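Local coordinates for SPbeta prophage-derived aminoglycoside N(3')-acetyltransferase-like protein YokD (Bacillus subtilis, PDB 2NYG) that binds coenzyme A, probably acts as an N-acetyltransferase of the aminoglycoside 3-N-acetyltransferase family, and may contribute to antibiotic resistance, at residues A[30-35]-A[63-68]; A[34-39]-A[169-174]. One frame throughout, in Å; residues are numbered along the deposited sequence.

Interaction 1 (A[30-35]-A[63-68]); sequences GMTVLV and EGTIVM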
# COMPACT_ATOMS: atom_id res chain seq x y z
N GLY A 30 -1.30 -26.39 2.70
CA GLY A 30 -0.20 -26.80 1.84
C GLY A 30 -0.39 -26.56 0.36
O GLY A 30 0.47 -26.85 -0.45
N MET A 31 -1.54 -26.01 0.02
CA MET A 31 -1.88 -25.70 -1.36
C MET A 31 -1.11 -24.45 -1.82
O MET A 31 -0.93 -23.51 -1.07
CB MET A 31 -3.38 -25.43 -1.43
CG MET A 31 -4.04 -25.73 -2.73
SD MET A 31 -5.82 -25.56 -2.52
CE MET A 31 -6.41 -27.23 -2.93
N THR A 32 -0.61 -24.45 -3.05
CA THR A 32 0.07 -23.27 -3.56
C THR A 32 -0.97 -22.61 -4.43
O THR A 32 -1.50 -23.25 -5.34
CB THR A 32 1.28 -23.61 -4.42
OG1 THR A 32 2.26 -24.25 -3.61
CG2 THR A 32 1.88 -22.34 -5.00
N VAL A 33 -1.27 -21.35 -4.17
CA VAL A 33 -2.32 -20.69 -4.94
C VAL A 33 -2.04 -19.26 -5.39
O VAL A 33 -1.60 -18.41 -4.61
CB VAL A 33 -3.66 -20.74 -4.14
CG1 VAL A 33 -3.50 -20.04 -2.81
CG2 VAL A 33 -4.78 -20.12 -4.95
N LEU A 34 -2.31 -19.01 -6.66
CA LEU A 34 -2.16 -17.68 -7.24
C LEU A 34 -3.52 -16.99 -7.03
O LEU A 34 -4.56 -17.51 -7.46
CB LEU A 34 -1.85 -17.77 -8.73
CG LEU A 34 -1.54 -16.47 -9.47
CD1 LEU A 34 -0.29 -15.82 -8.88
CD2 LEU A 34 -1.34 -16.78 -10.94
N VAL A 35 -3.50 -15.83 -6.37
CA VAL A 35 -4.71 -15.08 -6.05
C VAL A 35 -4.91 -13.76 -6.79
O VAL A 35 -3.99 -12.96 -6.95
CB VAL A 35 -4.77 -14.75 -4.53
CG1 VAL A 35 -6.15 -14.23 -4.15
CG2 VAL A 35 -4.46 -15.99 -3.72
N GLU A 63 2.94 -24.35 5.30
CA GLU A 63 3.33 -25.44 4.41
C GLU A 63 2.81 -25.11 3.01
O GLU A 63 3.25 -25.68 2.01
CB GLU A 63 2.70 -26.75 4.88
CG GLU A 63 3.04 -27.15 6.31
CD GLU A 63 4.34 -27.95 6.41
OE1 GLU A 63 5.36 -27.54 5.82
OE2 GLU A 63 4.33 -28.99 7.11
N GLY A 64 1.85 -24.19 2.95
CA GLY A 64 1.28 -23.75 1.69
C GLY A 64 2.05 -22.53 1.18
O GLY A 64 2.95 -22.02 1.85
N THR A 65 1.69 -22.07 -0.00
CA THR A 65 2.38 -20.93 -0.60
C THR A 65 1.34 -20.05 -1.29
O THR A 65 0.56 -20.54 -2.09
CB THR A 65 3.42 -21.41 -1.68
OG1 THR A 65 4.35 -22.35 -1.10
CG2 THR A 65 4.21 -20.24 -2.22
N ILE A 66 1.31 -18.76 -0.97
CA ILE A 66 0.38 -17.87 -1.65
C ILE A 66 1.15 -16.87 -2.51
O ILE A 66 2.05 -16.18 -2.05
CB ILE A 66 -0.57 -17.11 -0.69
CG1 ILE A 66 0.20 -16.14 0.17
CG2 ILE A 66 -1.28 -18.08 0.21
CD1 ILE A 66 -0.67 -15.54 1.24
N VAL A 67 0.78 -16.84 -3.79
CA VAL A 67 1.41 -15.96 -4.76
C VAL A 67 0.39 -14.97 -5.30
O VAL A 67 -0.81 -15.27 -5.40
CB VAL A 67 2.00 -16.77 -5.96
CG1 VAL A 67 2.66 -15.83 -6.95
CG2 VAL A 67 3.00 -17.80 -5.46
N MET A 68 0.86 -13.77 -5.64
CA MET A 68 -0.02 -12.76 -6.19
C MET A 68 0.77 -11.98 -7.21
O MET A 68 1.97 -11.82 -7.09
CB MET A 68 -0.50 -11.79 -5.11
CG MET A 68 -1.43 -12.38 -4.09
SD MET A 68 -2.10 -11.13 -2.98
CE MET A 68 -2.38 -12.07 -1.50
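Val33 is bonded to strand 65-68, and Val67 to strand 32-35, by backbone hydrogen bonds in parallel register, with the two short axes 23° apart. Val33 N gives its hydrogen to Thr65 O at 2.9 Å. In turn, Val33 O receives Val67 N at 3.0 Å. Val35 N then reaches Val67 O at 2.9 Å, so Val33 and Val67 each use both N-H and C=O across the pair. Thr65 O and Val67 O also take CA-H...O contacts, the first from Thr32 CA at 3.1 Å.

Side-chain contacts alternate between the two faces of the sheet. On one face Thr32 and Thr65 run side by side in the same direction, OG1 of Thr32 lying 3.6 Å from CB of Thr65. Leu34 and Val67 share that face; with CG anti to the backbone N (chi1 -175°), Leu34 brings CD1 to 3.5 Å from CG1 of Val67. On the other face Val33 CG1 approaches Ile66 CG2 at 4.2 Å.

At the entry to the pair, Gly30 CA and Gly64 CA come within 3.4 Å. The backbone angles of Gly30 themselves call for glycine, since a side chain there would be jammed against the preceding carbonyl O.

The two strands are the parallel arms of a beta-alpha-beta unit whose connection contains helix 48-60. Strand 170-174 flanks strand 32-37 on its other edge, and strand 135-139 flanks strand 65-69. Thr65 OG1 is hydrogen-bonded to His141 N, while helix 114-119 packs on Ile66 and Met68.

Interaction 2 (A[34-39]-A[169-174]); sequences LVHSSL and SYVLLL. With COA (coenzyme A), chain G.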
# COMPACT_ATOMS: atom_id res chain seq x y z
N LEU A 34 -2.31 -19.01 -6.66
CA LEU A 34 -2.16 -17.68 -7.24
C LEU A 34 -3.52 -16.99 -7.03
O LEU A 34 -4.56 -17.51 -7.46
CB LEU A 34 -1.85 -17.77 -8.73
CG LEU A 34 -1.54 -16.47 -9.47
CD1 LEU A 34 -0.29 -15.82 -8.88
CD2 LEU A 34 -1.34 -16.78 -10.94
N VAL A 35 -3.50 -15.83 -6.37
CA VAL A 35 -4.71 -15.08 -6.05
C VAL A 35 -4.91 -13.76 -6.79
O VAL A 35 -3.99 -12.96 -6.95
CB VAL A 35 -4.77 -14.75 -4.53
CG1 VAL A 35 -6.15 -14.23 -4.15
CG2 VAL A 35 -4.46 -15.99 -3.72
N HIS A 36 -6.16 -13.53 -7.20
CA HIS A 36 -6.58 -12.33 -7.89
C HIS A 36 -7.80 -11.89 -7.09
O HIS A 36 -8.85 -12.54 -7.12
CB HIS A 36 -6.93 -12.67 -9.32
CG HIS A 36 -5.81 -13.35 -10.05
ND1 HIS A 36 -4.68 -12.68 -10.47
CD2 HIS A 36 -5.65 -14.64 -10.42
CE1 HIS A 36 -3.87 -13.53 -11.06
NE2 HIS A 36 -4.43 -14.72 -11.04
N SER A 37 -7.67 -10.79 -6.38
CA SER A 37 -8.75 -10.34 -5.51
C SER A 37 -9.39 -9.00 -5.78
O SER A 37 -8.97 -8.24 -6.63
CB SER A 37 -8.24 -10.36 -4.07
OG SER A 37 -6.93 -9.81 -3.99
N SER A 38 -10.44 -8.75 -5.01
CA SER A 38 -11.21 -7.52 -5.01
C SER A 38 -11.66 -7.38 -3.56
O SER A 38 -12.61 -8.03 -3.12
CB SER A 38 -12.45 -7.63 -5.90
OG SER A 38 -13.44 -6.67 -5.53
N LEU A 39 -10.96 -6.54 -2.81
CA LEU A 39 -11.31 -6.36 -1.42
C LEU A 39 -12.77 -5.95 -1.22
O LEU A 39 -13.43 -6.46 -0.32
CB LEU A 39 -10.38 -5.35 -0.74
CG LEU A 39 -10.76 -4.95 0.69
CD1 LEU A 39 -11.02 -6.20 1.52
CD2 LEU A 39 -9.67 -4.10 1.32
N SER A 169 -0.50 -26.22 -8.69
CA SER A 169 -0.88 -24.87 -8.25
C SER A 169 -2.32 -24.60 -8.57
O SER A 169 -2.88 -25.16 -9.50
CB SER A 169 -0.05 -23.82 -8.97
OG SER A 169 1.29 -23.83 -8.53
N TYR A 170 -2.95 -23.71 -7.81
CA TYR A 170 -4.33 -23.38 -8.11
C TYR A 170 -4.45 -21.89 -8.27
O TYR A 170 -3.62 -21.13 -7.78
CB TYR A 170 -5.27 -23.85 -7.00
CG TYR A 170 -5.34 -25.35 -6.85
CD1 TYR A 170 -4.31 -26.06 -6.25
CD2 TYR A 170 -6.42 -26.07 -7.36
CE1 TYR A 170 -4.34 -27.45 -6.16
CE2 TYR A 170 -6.47 -27.46 -7.27
CZ TYR A 170 -5.43 -28.15 -6.67
OH TYR A 170 -5.50 -29.51 -6.51
N VAL A 171 -5.48 -21.47 -8.98
CA VAL A 171 -5.75 -20.05 -9.17
C VAL A 171 -6.98 -19.78 -8.30
O VAL A 171 -7.87 -20.61 -8.19
CB VAL A 171 -6.08 -19.71 -10.64
CG1 VAL A 171 -6.40 -18.23 -10.77
CG2 VAL A 171 -4.91 -20.05 -11.52
N LEU A 172 -7.01 -18.63 -7.64
CA LEU A 172 -8.15 -18.29 -6.82
C LEU A 172 -8.64 -16.92 -7.24
O LEU A 172 -7.94 -15.92 -7.09
CB LEU A 172 -7.78 -18.25 -5.33
CG LEU A 172 -8.84 -17.60 -4.43
CD1 LEU A 172 -10.14 -18.37 -4.55
CD2 LEU A 172 -8.38 -17.56 -3.00
N LEU A 173 -9.83 -16.87 -7.81
CA LEU A 173 -10.40 -15.60 -8.21
C LEU A 173 -11.33 -15.27 -7.06
O LEU A 173 -12.39 -15.87 -6.90
CB LEU A 173 -11.16 -15.73 -9.53
CG LEU A 173 -10.32 -16.19 -10.73
CD1 LEU A 173 -11.20 -16.32 -11.95
CD2 LEU A 173 -9.22 -15.21 -10.98
N LEU A 174 -10.89 -14.33 -6.23
CA LEU A 174 -11.65 -13.89 -5.07
C LEU A 174 -12.33 -12.58 -5.43
O LEU A 174 -11.79 -11.49 -5.26
CB LEU A 174 -10.69 -13.73 -3.89
CG LEU A 174 -11.07 -13.20 -2.52
CD1 LEU A 174 -12.43 -13.66 -2.08
CD2 LEU A 174 -10.01 -13.67 -1.56
N1A COA G . -14.23 -4.42 3.31
C2A COA G . -14.64 -4.36 1.97
N3A COA G . -14.17 -3.33 1.18
C4A COA G . -13.32 -2.37 1.69
C5A COA G . -12.89 -2.40 3.03
C6A COA G . -13.36 -3.44 3.85
N6A COA G . -12.99 -3.52 5.12
N7A COA G . -12.06 -1.33 3.24
C8A COA G . -11.97 -0.65 2.06
N9A COA G . -12.77 -1.31 1.10
C1B COA G . -13.02 -0.97 -0.32
C2B COA G . -12.71 0.48 -0.78
O2B COA G . -13.63 1.48 -0.30
C3B COA G . -12.73 0.35 -2.29
O3B COA G . -14.14 0.53 -2.64
P3B COA G . -14.71 1.54 -3.79
O7A COA G . -13.54 2.26 -4.50
O8A COA G . -15.54 2.63 -3.14
O9A COA G . -15.56 0.74 -4.74
C4B COA G . -12.21 -1.09 -2.56
O4B COA G . -12.41 -1.80 -1.32
C5B COA G . -10.70 -1.17 -2.96
O5B COA G . -10.41 -2.58 -3.16
P1A COA G . -9.61 -3.05 -4.45
O1A COA G . -9.46 -4.54 -4.48
O2A COA G . -8.25 -2.35 -4.52
O3A COA G . -10.50 -2.50 -5.59
P2A COA G . -11.88 -3.12 -6.12
O4A COA G . -12.95 -2.10 -5.95
O5A COA G . -12.29 -4.41 -5.40
O6A COA G . -11.44 -3.41 -7.66
CBP COA G . -9.86 -4.94 -8.93
CCP COA G . -11.18 -4.74 -8.13
CDP COA G . -9.41 -3.60 -9.58
CEP COA G . -8.82 -5.49 -7.94
CAP COA G . -10.17 -5.86 -10.16
OAP COA G . -11.59 -6.15 -10.13
C9P COA G . -9.40 -7.21 -10.19
O9P COA G . -10.18 -8.33 -10.17
N8P COA G . -8.05 -7.36 -10.21
C7P COA G . -7.41 -8.68 -10.05
C6P COA G . -6.19 -8.78 -9.12
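The His36 ring meets Val171 and Leu173 through its CD2 side. Val171 CG1 sits at the ring edge, in plane, 3.7 Å from His36 CD2; C6P of coenzyme A is also at the edge, near the ring plane. Leu173 CD2 approaches obliquely, 3.7 Å from His36 CD2. His36, Val171 and Leu173 point to the same side of the sheet. Thr182 touches the His36 side chain from a loop.

On the other side of the sheet from His36, Val35 and Leu172 lie side by side and point the same way, in apolar contact through Val35 CG1 and Leu172 CD2.

The backbones pair in parallel, their axes only 12° apart. Leu34 N donates to Tyr170 O, and its own O accepts Leu172 N, both at 2.7 Å. His36 repeats the pattern: its N reaches Leu172 O at 3.0 Å, and its O receives Leu174 N at 2.9 Å. Strand 245-251 borders strand 170-174 beyond.

Further along segment 34-39, Ser38 and Leu39 meet coenzyme A. Ser38 OG, anti to the backbone N (chi1 158°), donates to O5A of coenzyme A at 2.5 Å, and Leu39 N donates to O1A at 3.0 Å. CG of Leu39 packs against C4A of the adenine.

Each of the two phosphates of the diphosphate thus receives a hydrogen bond from successive residues, a side-chain hydroxyl for one and a backbone N-H for the other. This probably helps to offset their negative charge, while the apolar Leu39 side chain lies against the base; the residues that follow the strand therefore form part of the coenzyme A site.

In the fold
Both interactions use strand 32-37, sharing Leu34 and Val35, and their centres lie 10 Å apart within one mixed sheet. Interaction 1 joins that strand to 65-69 on one edge; interaction 2 joins it to 170-174 on the other, giving three parallel neighbours in the order 65-69, 32-37, 170-174. Along the chain, 63-68 begins 28 residues after 30-35 ends, and 169-174 begins 130 after 34-39 ends, so interaction 1 closes a local beta-alpha-beta unit and interaction 2 a far longer connection. They also touch directly, Val33 CG2 lying 3.6 Å from Leu172 CB. The strand that leads into the coenzyme A site is thereby held between two parallel neighbours.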